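Beta sliding clamp (Streptococcus pneumoniae, PDB 2AWA) probably forms a ring-shaped head-to-tail homodimer around DNA that tethers DNA polymerases and other proteins to it, making synthesis processive. Local coordinates at residues Asn21-Ala26 with Asn96-Leu101. Numbering follows the deposited sequence.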
ATOM      1  N   ASN B  21      13.972   4.131 -19.740  1.00 59.18           N
ATOM      2  CA  ASN B  21      13.711   2.982 -18.853  1.00 61.27           C
ATOM      3  C   ASN B  21      14.946   2.272 -18.290  1.00 62.25           C
ATOM      4  O   ASN B  21      14.973   1.953 -17.114  1.00 65.00           O
ATOM      5  CB  ASN B  21      12.779   1.981 -19.514  1.00 59.79           C
ATOM      6  CG  ASN B  21      11.386   2.533 -19.685  1.00 69.11           C
ATOM      7  OD1 ASN B  21      11.018   3.556 -19.069  1.00 61.09           O
ATOM      8  ND2 ASN B  21      10.592   1.872 -20.527  1.00 72.14           N
ATOM      9  N   LEU B  22      15.968   2.022 -19.100  1.00 63.17           N
ATOM     10  CA  LEU B  22      17.160   1.373 -18.566  1.00 63.92           C
ATOM     11  C   LEU B  22      17.850   2.294 -17.563  1.00 63.79           C
ATOM     12  O   LEU B  22      18.370   1.817 -16.543  1.00 63.74           O
ATOM     13  CB  LEU B  22      18.126   0.946 -19.665  1.00 64.59           C
ATOM     14  CG  LEU B  22      19.214  -0.005 -19.143  1.00 68.46           C
ATOM     15  CD1 LEU B  22      19.458  -1.154 -20.106  1.00 69.45           C
ATOM     16  CD2 LEU B  22      20.510   0.736 -18.851  1.00 69.97           C
ATOM     17  N   PHE B  23      17.823   3.604 -17.839  1.00 61.76           N
ATOM     18  CA  PHE B  23      18.367   4.605 -16.920  1.00 59.75           C
ATOM     19  C   PHE B  23      17.597   4.530 -15.628  1.00 61.83           C
ATOM     20  O   PHE B  23      18.177   4.361 -14.563  1.00 62.38           O
ATOM     21  CB  PHE B  23      18.261   6.004 -17.537  1.00 58.69           C
ATOM     22  CG  PHE B  23      19.010   7.095 -16.786  1.00 57.73           C
ATOM     23  CD1 PHE B  23      20.270   6.886 -16.262  1.00 66.59           C
ATOM     24  CD2 PHE B  23      18.476   8.372 -16.697  1.00 63.95           C
ATOM     25  CE1 PHE B  23      20.943   7.900 -15.605  1.00 65.56           C
ATOM     26  CE2 PHE B  23      19.155   9.386 -16.049  1.00 63.26           C
ATOM     27  CZ  PHE B  23      20.386   9.143 -15.497  1.00 58.60           C
ATOM     28  N   LEU B  24      16.272   4.620 -15.732  1.00 64.22           N
ATOM     29  CA  LEU B  24      15.401   4.634 -14.554  1.00 65.50           C
ATOM     30  C   LEU B  24      15.582   3.394 -13.689  1.00 65.45           C
ATOM     31  O   LEU B  24      15.472   3.467 -12.466  1.00 66.90           O
ATOM     32  CB  LEU B  24      13.931   4.758 -14.965  1.00 64.65           C
ATOM     33  CG  LEU B  24      12.938   5.060 -13.844  1.00 66.87           C
ATOM     34  CD1 LEU B  24      13.250   6.384 -13.142  1.00 70.23           C
ATOM     35  CD2 LEU B  24      11.533   5.096 -14.402  1.00 67.28           C
ATOM     36  N   GLN B  25      15.853   2.258 -14.319  1.00 63.71           N
ATOM     37  CA  GLN B  25      16.036   1.027 -13.573  1.00 63.75           C
ATOM     38  C   GLN B  25      17.312   1.115 -12.759  1.00 61.75           C
ATOM     39  O   GLN B  25      17.303   0.886 -11.575  1.00 63.32           O
ATOM     40  CB  GLN B  25      16.086  -0.187 -14.500  1.00 65.03           C
ATOM     41  CG  GLN B  25      16.030  -1.486 -13.725  1.00 72.80           C
ATOM     42  CD  GLN B  25      16.439  -2.683 -14.530  1.00 81.05           C
ATOM     43  OE1 GLN B  25      16.347  -2.685 -15.760  1.00 89.83           O
ATOM     44  NE2 GLN B  25      16.900  -3.723 -13.841  1.00 89.34           N
ATOM     45  N   ALA B  26      18.411   1.457 -13.410  1.00 61.73           N
ATOM     46  CA  ALA B  26      19.673   1.683 -12.729  1.00 59.17           C
ATOM     47  C   ALA B  26      19.556   2.686 -11.582  1.00 59.00           C
ATOM     48  O   ALA B  26      20.120   2.449 -10.512  1.00 60.10           O
ATOM     49  CB  ALA B  26      20.728   2.130 -13.712  1.00 58.15           C
ATOM     50  N   ASN B  96      11.970  10.709  -9.552  1.00 59.68           N
ATOM     51  CA  ASN B  96      10.594  11.065  -9.905  1.00 61.04           C
ATOM     52  C   ASN B  96      10.470  11.822 -11.215  1.00 61.08           C
ATOM     53  O   ASN B  96       9.524  11.610 -11.969  1.00 63.23           O
ATOM     54  CB  ASN B  96       9.945  11.931  -8.819  1.00 61.52           C
ATOM     55  CG  ASN B  96       9.480  11.131  -7.665  1.00 59.10           C
ATOM     56  OD1 ASN B  96       8.897  10.069  -7.840  1.00 64.44           O
ATOM     57  ND2 ASN B  96       9.726  11.625  -6.466  1.00 71.21           N
ATOM     58  N   VAL B  97      11.402  12.734 -11.461  1.00 59.24           N
ATOM     59  CA  VAL B  97      11.319  13.588 -12.626  1.00 58.44           C
ATOM     60  C   VAL B  97      11.583  12.764 -13.877  1.00 57.45           C
ATOM     61  O   VAL B  97      10.814  12.835 -14.829  1.00 54.82           O
ATOM     62  CB  VAL B  97      12.303  14.774 -12.521  1.00 59.40           C
ATOM     63  CG1 VAL B  97      12.579  15.398 -13.904  1.00 63.53           C
ATOM     64  CG2 VAL B  97      11.765  15.799 -11.561  1.00 55.04           C
ATOM     65  N   VAL B  98      12.669  11.992 -13.871  1.00 56.91           N
ATOM     66  CA  VAL B  98      12.984  11.146 -15.008  1.00 58.54           C
ATOM     67  C   VAL B  98      11.777  10.272 -15.330  1.00 59.36           C
ATOM     68  O   VAL B  98      11.282  10.235 -16.447  1.00 59.92           O
ATOM     69  CB  VAL B  98      14.199  10.244 -14.711  1.00 60.32           C
ATOM     70  CG1 VAL B  98      14.290   9.107 -15.718  1.00 61.84           C
ATOM     71  CG2 VAL B  98      15.495  11.062 -14.685  1.00 60.86           C
ATOM     72  N   SER B  99      11.305   9.571 -14.313  1.00 61.26           N
ATOM     73  CA  SER B  99      10.135   8.726 -14.422  1.00 61.43           C
ATOM     74  C   SER B  99       8.932   9.441 -15.080  1.00 61.82           C
ATOM     75  O   SER B  99       8.137   8.813 -15.780  1.00 63.12           O
ATOM     76  CB  SER B  99       9.782   8.224 -13.026  1.00 60.71           C
ATOM     77  OG  SER B  99       8.527   7.601 -13.026  1.00 65.44           O
ATOM     78  N   SER B 100       8.804  10.748 -14.864  1.00 61.45           N
ATOM     79  CA  SER B 100       7.709  11.518 -15.439  1.00 61.43           C
ATOM     80  C   SER B 100       7.897  11.917 -16.917  1.00 61.02           C
ATOM     81  O   SER B 100       6.959  12.389 -17.537  1.00 60.87           O
ATOM     82  CB  SER B 100       7.506  12.789 -14.621  1.00 62.49           C
ATOM     83  OG  SER B 100       8.484  13.762 -14.965  1.00 65.96           O
ATOM     84  N   LEU B 101       9.091  11.753 -17.469  1.00 59.96           N
ATOM     85  CA  LEU B 101       9.377  12.220 -18.826  1.00 61.82           C
ATOM     86  C   LEU B 101       8.622  11.399 -19.875  1.00 63.14           C
ATOM     87  O   LEU B 101       8.395  10.207 -19.672  1.00 63.56           O
ATOM     88  CB  LEU B 101      10.884  12.184 -19.097  1.00 60.43           C
ATOM     89  CG  LEU B 101      11.687  13.121 -18.187  1.00 65.01           C
ATOM     90  CD1 LEU B 101      13.198  12.894 -18.312  1.00 70.25           C
ATOM     91  CD2 LEU B 101      11.334  14.591 -18.451  1.00 65.23           C
TER
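The Phe23 ring meets Val98 obliquely, its CE2 4.3 Å from Val98 CG2. The other half of Val98 turns to Leu24: CG1 is 3.9 Å from Leu24 CD1, and the two side chains pass each other in opposite directions. With CG1 anti to the backbone N and CG2 anti to the carbonyl carbon, Val98 offers CG2 to the aromatic ring and CG1 to the leucine. In Leu24, CG anti to the backbone N (chi1 -168°) points the branch at the facing helix, and chi2 of 60° sets CD1 and CD2 against it; Leu24 CD2 rests 3.8 Å from Ser99 CB. The contact between these segments is purely van der Waals, with axes 10.0 Å apart and running nearly antiparallel at 158°. In 96-101, Ser100 OG bonds back to Val97 O (2.5 Å), in the carbonyl plane on a lone pair, giving the hydroxyl a partner three residues back in the chain.

Helices 20-31 and 91-100 thus pack side by side as the helix pair of the N-terminal clamp domain. Phe23 also touches Ile70 of strand 64-71, while Val97 and Leu101 rest on Ile125 of strand 123-128. At the end of helix 91-100, Ser100 O accepts a hydrogen bond from Arg289 of the second subunit, and Leu292 of that subunit packs on Val97 and Ser100, placing this helix at the dimer interface.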